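Local coordinates for putative uncharacterized protein (Streptococcus suis, PDB 4XZ7) that is a transglutaminase-like protein, probably a virulence factor whose transglutaminase activity helps the bacterium resist phagocytosis, at residues B[15-18]-B[19-23]; B[151-155]-B[156-160]; B[366-370]-B[371-375]. All coordinates share one frame; numbering follows the deposited sequence.

Contact 1 (B[15-18]-B[19-23]); sequences EVLN and WEAFS
Asn18 caps the helix that opens at Trp19, and its two oxygens accept from the N-H groups of Ala21 and Phe22. The side-chain OD1 of Asn18 accepts from Ala21 N at 3.3 Å. The bond is nearly straight (169° at the hydrogen). Ala21 is the third residue of the helix, as expected for an N-cap bond. At the next residue, the backbone O of Asn18 accepts from Phe22 N at 2.9 Å. This is the first regular helical bond, and Ser23 N to Trp19 O is the next. One residue therefore serves two successive amides, one with its side chain and one with its backbone. Asn18 CG sits between its own backbone N and carbonyl carbon (chi1 57°), which swings OD1 over the start of the helix. Ala21 has no polar side chain to return a bond to Asn18 N, so this is an N-cap and not a full capping box. Ala21 CB lies 3.7 Å from Asn18 OD1, and Glu20 CB is at 3.8 Å from that same OD1. Leu17 adds an apolar contact just before the cap. Its CB meets Ala21 CB at 4.1 Å, and its CD1 packs against the backbone of Phe22. Leu17 and Phe22 hold the two positions of a hydrophobic staple, although the Phe22 ring itself turns away from Leu17. The axes of strand 15-17 and helix 19-23 make an angle of 117°, so the chain turns sharply at Asn18. The strand pairs with strand 63-68 through backbone bonds of Glu15 with Val67 and Leu17 with Phe65. Phe22 stacks on Phe65, Trp19 also reaches that ring, and the indole touches Leu56 and Glu57 of helix 53-59.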
loop_
_atom_site.group_PDB
_atom_site.type_symbol
_atom_site.label_atom_id
_atom_site.label_comp_id
_atom_site.label_asym_id
_atom_site.label_seq_id
_atom_site.Cartn_x
_atom_site.Cartn_y
_atom_site.Cartn_z
ATOM N N GLU B 15 10.044 -35.703 9.497
ATOM C CA GLU B 15 11.207 -34.828 9.490
ATOM C C GLU B 15 10.912 -33.612 8.657
ATOM O O GLU B 15 10.240 -33.695 7.620
ATOM C CB GLU B 15 12.447 -35.531 8.931
ATOM C CG GLU B 15 12.868 -36.782 9.659
ATOM C CD GLU B 15 13.972 -37.511 8.920
ATOM O OE1 GLU B 15 15.084 -36.948 8.800
ATOM O OE2 GLU B 15 13.719 -38.637 8.441
ATOM N N VAL B 16 11.434 -32.475 9.105
ATOM C CA VAL B 16 11.308 -31.226 8.383
ATOM C C VAL B 16 12.704 -30.794 7.945
ATOM O O VAL B 16 13.543 -30.476 8.784
ATOM C CB VAL B 16 10.638 -30.153 9.258
ATOM C CG1 VAL B 16 10.513 -28.847 8.512
ATOM C CG2 VAL B 16 9.274 -30.643 9.710
ATOM N N LEU B 17 12.958 -30.817 6.637
ATOM C CA LEU B 17 14.292 -30.522 6.104
ATOM C C LEU B 17 14.260 -29.329 5.167
ATOM O O LEU B 17 13.203 -28.946 4.688
ATOM C CB LEU B 17 14.860 -31.731 5.360
ATOM C CG LEU B 17 14.829 -33.114 6.005
ATOM C CD1 LEU B 17 15.471 -34.111 5.064
ATOM C CD2 LEU B 17 15.559 -33.107 7.327
ATOM N N ASN B 18 15.416 -28.733 4.890
ATOM C CA ASN B 18 15.453 -27.676 3.886
ATOM C C ASN B 18 15.882 -28.262 2.561
ATOM O O ASN B 18 16.171 -29.458 2.477
ATOM C CB ASN B 18 16.388 -26.535 4.292
ATOM C CG ASN B 18 17.805 -27.000 4.571
ATOM O OD1 ASN B 18 18.206 -28.111 4.210
ATOM N ND2 ASN B 18 18.580 -26.138 5.221
ATOM N N TRP B 19 15.943 -27.422 1.535
ATOM C CA TRP B 19 16.201 -27.920 0.196
ATOM C C TRP B 19 17.510 -28.693 0.082
ATOM O O TRP B 19 17.576 -29.673 -0.641
ATOM C CB TRP B 19 16.198 -26.794 -0.834
ATOM C CG TRP B 19 16.688 -27.319 -2.139
ATOM C CD1 TRP B 19 17.832 -26.967 -2.788
ATOM C CD2 TRP B 19 16.082 -28.359 -2.924
ATOM N NE1 TRP B 19 17.962 -27.700 -3.946
ATOM C CE2 TRP B 19 16.902 -28.562 -4.051
ATOM C CE3 TRP B 19 14.914 -29.122 -2.790
ATOM C CZ2 TRP B 19 16.595 -29.499 -5.041
ATOM C CZ3 TRP B 19 14.612 -30.054 -3.768
ATOM C CH2 TRP B 19 15.449 -30.234 -4.882
ATOM N N GLU B 20 18.546 -28.269 0.794
ATOM C CA GLU B 20 19.858 -28.914 0.686
ATOM C C GLU B 20 19.815 -30.384 1.137
ATOM O O GLU B 20 20.144 -31.328 0.370
ATOM C CB GLU B 20 20.875 -28.110 1.510
ATOM C CG GLU B 20 22.311 -28.589 1.470
ATOM C CD GLU B 20 23.238 -27.705 2.308
ATOM O OE1 GLU B 20 24.395 -28.114 2.557
ATOM O OE2 GLU B 20 22.807 -26.602 2.719
ATOM N N ALA B 21 19.384 -30.574 2.382
ATOM C CA ALA B 21 19.232 -31.904 2.966
ATOM C C ALA B 21 18.223 -32.760 2.183
ATOM O O ALA B 21 18.494 -33.936 1.826
ATOM C CB ALA B 21 18.808 -31.780 4.429
ATOM N N PHE B 22 17.069 -32.165 1.902
ATOM C CA PHE B 22 16.022 -32.887 1.183
ATOM C C PHE B 22 16.530 -33.366 -0.170
ATOM O O PHE B 22 16.338 -34.524 -0.531
ATOM C CB PHE B 22 14.777 -32.024 0.978
ATOM C CG PHE B 22 13.605 -32.793 0.441
ATOM C CD1 PHE B 22 12.841 -33.590 1.286
ATOM C CD2 PHE B 22 13.271 -32.736 -0.908
ATOM C CE1 PHE B 22 11.746 -34.303 0.799
ATOM C CE2 PHE B 22 12.173 -33.453 -1.404
ATOM C CZ PHE B 22 11.417 -34.238 -0.542
ATOM N N SER B 23 17.183 -32.464 -0.897
ATOM C CA SER B 23 17.785 -32.767 -2.192
ATOM C C SER B 23 18.710 -33.967 -2.089
ATOM O O SER B 23 18.654 -34.861 -2.945
ATOM C CB SER B 23 18.558 -31.562 -2.734
ATOM O OG SER B 23 18.823 -31.700 -4.120
#

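Contact 2 (B[151-155]-B[156-160]); sequences KNING and MTIYS
A beta hairpin joins strand 149-152 to strand 157-167, and Lys151 and Ile158 form a hydrogen-bonded antiparallel pair in it. Lys151 N gives a bond to Ile158 O at 2.9 Å. Ile158 N returns one to Lys151 O, also at 2.9 Å. Next toward the turn, Asn152 and Thr157 make a non-hydrogen-bonded pair. Ile153 N then bonds to Met156 O at 2.8 Å and closes the end of the hairpin. Asn154 and Gly155 are the corner residues, with backbone angles close to those of a type II turn. Gly155 has a positive phi (82°), which glycine adopts easily. The Asn154 side chain looks away from the hairpin, where its OD1 accepts from Lys71 NZ and Asn75 N. Lys151 NZ likewise turns outward, to Phe43 O.

The apolar contact lies on the Ile158 side of the hairpin. Ile153 and Met156 cross obliquely, with Ile153 CG1 3.5 Å from Met156 CG. The chi1 of Ile153 (62°) places CG1 between the backbone N and the carbonyl carbon, and from there CD1 reaches on to Ile158 CD1 at 3.8 Å. All three side chains also touch Ile68 of strand 63-68, so the hairpin rests on the neighbouring sheet. Leu83 of strand 79-86 meets Ile153 and Ile158.

On the other face, Asn152 and Thr157 run side by side and point the same way. Thr157 CG2 lies over one face of the Tyr159 ring, offset toward its rim. Thr157 OG1 donates its proton to Asn152 OD1 at 2.8 Å. The hydroxyl sits 18° from the plane of the Asn152 carboxamide, and Thr157 CG2 is 3.6 Å from that same OD1.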
loop_
_atom_site.group_PDB
_atom_site.type_symbol
_atom_site.label_atom_id
_atom_site.label_comp_id
_atom_site.label_asym_id
_atom_site.label_seq_id
_atom_site.Cartn_x
_atom_site.Cartn_y
_atom_site.Cartn_z
ATOM N N LYS B 151 -4.913 -33.343 4.015
ATOM C CA LYS B 151 -4.487 -34.138 2.879
ATOM C C LYS B 151 -4.423 -35.579 3.327
ATOM O O LYS B 151 -3.769 -35.888 4.341
ATOM C CB LYS B 151 -3.113 -33.722 2.356
ATOM C CG LYS B 151 -2.964 -32.257 1.999
ATOM C CD LYS B 151 -3.429 -32.010 0.615
ATOM C CE LYS B 151 -3.104 -30.585 0.184
ATOM N NZ LYS B 151 -4.127 -30.159 -0.837
ATOM N N ASN B 152 -5.083 -36.452 2.569
ATOM C CA ASN B 152 -4.895 -37.895 2.713
ATOM C C ASN B 152 -3.635 -38.308 1.974
ATOM O O ASN B 152 -3.507 -38.032 0.786
ATOM C CB ASN B 152 -6.125 -38.655 2.186
ATOM C CG ASN B 152 -7.354 -38.443 3.072
ATOM O OD1 ASN B 152 -7.353 -38.831 4.246
ATOM N ND2 ASN B 152 -8.393 -37.817 2.524
ATOM N N ILE B 153 -2.689 -38.932 2.670
ATOM C CA ILE B 153 -1.511 -39.440 1.989
ATOM C C ILE B 153 -1.358 -40.962 2.158
ATOM O O ILE B 153 -2.350 -41.669 2.342
ATOM C CB ILE B 153 -0.259 -38.695 2.441
ATOM C CG1 ILE B 153 0.007 -38.895 3.930
ATOM C CG2 ILE B 153 -0.407 -37.195 2.117
ATOM C CD1 ILE B 153 1.292 -38.199 4.405
ATOM N N ASN B 154 -0.146 -41.484 2.022
ATOM C CA ASN B 154 0.025 -42.930 2.087
ATOM C C ASN B 154 -0.092 -43.427 3.524
ATOM O O ASN B 154 0.861 -43.335 4.296
ATOM C CB ASN B 154 1.373 -43.373 1.502
ATOM C CG ASN B 154 1.525 -43.040 0.012
ATOM O OD1 ASN B 154 2.636 -42.837 -0.472
ATOM N ND2 ASN B 154 0.418 -43.006 -0.710
ATOM N N GLY B 155 -1.261 -43.943 3.881
ATOM C CA GLY B 155 -1.452 -44.572 5.174
ATOM C C GLY B 155 -1.726 -43.629 6.328
ATOM O O GLY B 155 -1.836 -44.079 7.463
ATOM N N MET B 156 -1.861 -42.334 6.052
ATOM C CA MET B 156 -2.206 -41.384 7.097
ATOM C C MET B 156 -2.834 -40.104 6.529
ATOM O O MET B 156 -2.855 -39.902 5.323
ATOM C CB MET B 156 -0.963 -41.045 7.927
ATOM C CG MET B 156 0.024 -40.158 7.213
ATOM S SD MET B 156 1.673 -40.253 7.954
ATOM C CE MET B 156 2.174 -41.882 7.432
ATOM N N THR B 157 -3.344 -39.257 7.423
ATOM C CA THR B 157 -3.995 -38.001 7.066
ATOM C C THR B 157 -3.364 -36.855 7.841
ATOM O O THR B 157 -3.155 -36.965 9.048
ATOM C CB THR B 157 -5.501 -38.053 7.369
ATOM O OG1 THR B 157 -6.081 -39.168 6.680
ATOM C CG2 THR B 157 -6.190 -36.779 6.944
ATOM N N ILE B 158 -3.048 -35.768 7.145
ATOM C CA ILE B 158 -2.461 -34.592 7.778
ATOM C C ILE B 158 -3.487 -33.481 7.800
ATOM O O ILE B 158 -4.019 -33.123 6.757
ATOM C CB ILE B 158 -1.199 -34.102 7.036
ATOM C CG1 ILE B 158 -0.122 -35.189 7.036
ATOM C CG2 ILE B 158 -0.650 -32.861 7.703
ATOM C CD1 ILE B 158 1.111 -34.838 6.206
ATOM N N TYR B 159 -3.761 -32.951 8.991
ATOM C CA TYR B 159 -4.782 -31.921 9.185
ATOM C C TYR B 159 -4.110 -30.600 9.462
ATOM O O TYR B 159 -3.054 -30.572 10.078
ATOM C CB TYR B 159 -5.712 -32.268 10.362
ATOM C CG TYR B 159 -6.447 -33.590 10.205
ATOM C CD1 TYR B 159 -7.740 -33.626 9.710
ATOM C CD2 TYR B 159 -5.836 -34.802 10.561
ATOM C CE1 TYR B 159 -8.412 -34.812 9.574
ATOM C CE2 TYR B 159 -6.500 -35.991 10.434
ATOM C CZ TYR B 159 -7.782 -35.996 9.937
ATOM O OH TYR B 159 -8.444 -37.193 9.794
ATOM N N SER B 160 -4.752 -29.510 9.065
ATOM C CA SER B 160 -4.114 -28.189 9.066
ATOM C C SER B 160 -5.122 -27.108 9.378
ATOM O O SER B 160 -6.265 -27.197 8.945
ATOM C CB SER B 160 -3.493 -27.882 7.689
ATOM O OG SER B 160 -2.452 -28.783 7.355
#

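Contact 3 (B[366-370]-B[371-375]); sequences MKQKT and ADLLL
Thr370 and Leu373 are the most buried partners of this short helical turn, and Asp372 closes it on the outside. Leu373 N leans toward two carbonyls. It makes a weak bond to Thr370 O at 3.0 Å and another weak one to Lys369 O at 3.4 Å. Leu373 CB also presses on Thr370 O. Its CD2 reaches back to Gln368 CB at 3.5 Å, and the two side chains cross at about a right angle. Leu373 further packs on Leu137 of the second subunit. Thr370 OG1 and Ala371 N share a water.

Asp372 lies alongside Lys369 and points the same way. Its OD2 is 3.6 Å from Lys369 NZ, a long salt bridge. A second water donates to Asp372 OD2 at 2.9 Å and to Gln368 OE1, and it accepts from Lys369 N at 2.7 Å. Gln368 NE2 turns to Trp364 O at the end of helix 359-365. Asp372 OD1 has its own salt bridge, to Lys378 NZ. With a lysine at each oxygen and a water donor besides, the carboxylate probably stays ionised and is held in place from several sides.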
loop_
_atom_site.group_PDB
_atom_site.type_symbol
_atom_site.label_atom_id
_atom_site.label_comp_id
_atom_site.label_asym_id
_atom_site.label_seq_id
_atom_site.Cartn_x
_atom_site.Cartn_y
_atom_site.Cartn_z
ATOM N N MET B 366 16.245 23.428 -26.373
ATOM C CA MET B 366 16.371 23.393 -27.825
ATOM C C MET B 366 17.823 23.533 -28.261
ATOM O O MET B 366 18.177 23.158 -29.378
ATOM C CB MET B 366 15.527 24.494 -28.467
ATOM C CG MET B 366 16.120 25.883 -28.371
ATOM S SD MET B 366 14.910 27.143 -28.811
ATOM C CE MET B 366 15.947 28.606 -28.818
ATOM N N LYS B 367 18.664 24.054 -27.371
ATOM C CA LYS B 367 20.063 24.280 -27.699
ATOM C C LYS B 367 20.994 23.203 -27.146
ATOM O O LYS B 367 22.192 23.231 -27.417
ATOM C CB LYS B 367 20.509 25.660 -27.199
ATOM C CG LYS B 367 19.995 26.806 -28.064
ATOM C CD LYS B 367 20.602 28.142 -27.674
ATOM C CE LYS B 367 19.943 28.719 -26.436
ATOM N NZ LYS B 367 20.439 30.098 -26.178
ATOM N N GLN B 368 20.458 22.260 -26.376
ATOM C CA GLN B 368 21.283 21.169 -25.862
ATOM C C GLN B 368 21.456 20.101 -26.927
ATOM O O GLN B 368 20.651 20.029 -27.861
ATOM C CB GLN B 368 20.658 20.545 -24.603
ATOM C CG GLN B 368 20.361 21.543 -23.494
ATOM C CD GLN B 368 21.597 22.318 -23.064
ATOM O OE1 GLN B 368 22.623 21.733 -22.707
ATOM N NE2 GLN B 368 21.507 23.643 -23.113
ATOM N N LYS B 369 22.500 19.281 -26.799
ATOM C CA LYS B 369 22.570 18.039 -27.562
ATOM C C LYS B 369 21.390 17.201 -27.120
ATOM O O LYS B 369 21.196 17.020 -25.920
ATOM C CB LYS B 369 23.877 17.286 -27.315
ATOM C CG LYS B 369 25.146 18.088 -27.613
ATOM C CD LYS B 369 26.393 17.207 -27.520
ATOM C CE LYS B 369 27.628 18.019 -27.144
ATOM N NZ LYS B 369 27.470 18.659 -25.808
ATOM N N THR B 370 20.604 16.688 -28.061
ATOM C CA THR B 370 19.383 15.973 -27.693
ATOM C C THR B 370 19.651 14.717 -26.845
ATOM O O THR B 370 18.842 14.372 -25.978
ATOM C CB THR B 370 18.556 15.575 -28.942
ATOM O OG1 THR B 370 19.209 14.519 -29.657
ATOM C CG2 THR B 370 18.364 16.771 -29.855
ATOM N N ALA B 371 20.781 14.048 -27.067
ATOM C CA ALA B 371 21.072 12.842 -26.297
ATOM C C ALA B 371 21.320 13.180 -24.824
ATOM O O ALA B 371 20.965 12.406 -23.932
ATOM C CB ALA B 371 22.241 12.118 -26.872
ATOM N N ASP B 372 21.924 14.342 -24.584
ATOM C CA ASP B 372 22.077 14.866 -23.225
ATOM C C ASP B 372 20.727 15.028 -22.541
ATOM O O ASP B 372 20.608 14.791 -21.340
ATOM C CB ASP B 372 22.803 16.214 -23.233
ATOM C CG ASP B 372 24.280 16.076 -23.494
ATOM O OD1 ASP B 372 24.809 14.968 -23.251
ATOM O OD2 ASP B 372 24.899 17.073 -23.938
ATOM N N LEU B 373 19.710 15.427 -23.307
ATOM C CA LEU B 373 18.377 15.636 -22.748
ATOM C C LEU B 373 17.796 14.341 -22.156
ATOM O O LEU B 373 16.868 14.377 -21.345
ATOM C CB LEU B 373 17.434 16.200 -23.814
ATOM C CG LEU B 373 17.745 17.582 -24.405
ATOM C CD1 LEU B 373 16.596 18.049 -25.293
ATOM C CD2 LEU B 373 18.043 18.612 -23.326
ATOM N N LEU B 374 18.345 13.205 -22.566
ATOM C CA LEU B 374 17.920 11.905 -22.054
ATOM C C LEU B 374 18.461 11.594 -20.651
ATOM O O LEU B 374 17.938 10.704 -19.967
ATOM C CB LEU B 374 18.363 10.799 -23.008
ATOM C CG LEU B 374 17.637 10.698 -24.338
ATOM C CD1 LEU B 374 18.330 9.661 -25.222
ATOM C CD2 LEU B 374 16.173 10.308 -24.084
ATOM N N LEU B 375 19.525 12.302 -20.257
ATOM C CA LEU B 375 20.169 12.168 -18.940
ATOM C C LEU B 375 20.898 10.852 -18.719
ATOM O O LEU B 375 21.971 10.820 -18.114
ATOM C CB LEU B 375 19.148 12.341 -17.807
ATOM C CG LEU B 375 18.606 13.746 -17.547
ATOM C CD1 LEU B 375 17.959 13.807 -16.159
ATOM C CD2 LEU B 375 19.699 14.806 -17.702
HETATM O O HOH W 1 23.837 19.673 -24.501
HETATM O O HOH W 2 21.973 14.099 -29.594
#

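In the fold
The three contacts follow one another along the chain without overlap. Contacts 1 and 2 lie on the same side of the chain's centre, their centres 20 Å apart and their nearest atoms about 9 Å apart. Strand 14-17 is part of the sheet with strands 63-68 and 79-86, its helix packs on that sheet, and the hairpin, from a second sheet, packs against the same two strands. Contact 3 lies far off, with its centre 56 Å from that of contact 1 and 66 Å from that of contact 2. It touches helix 264-277 and the second subunit. Contacts 1 and 2 thus belong to the N-terminal part, and contact 3 packs on the transglutaminase-like part.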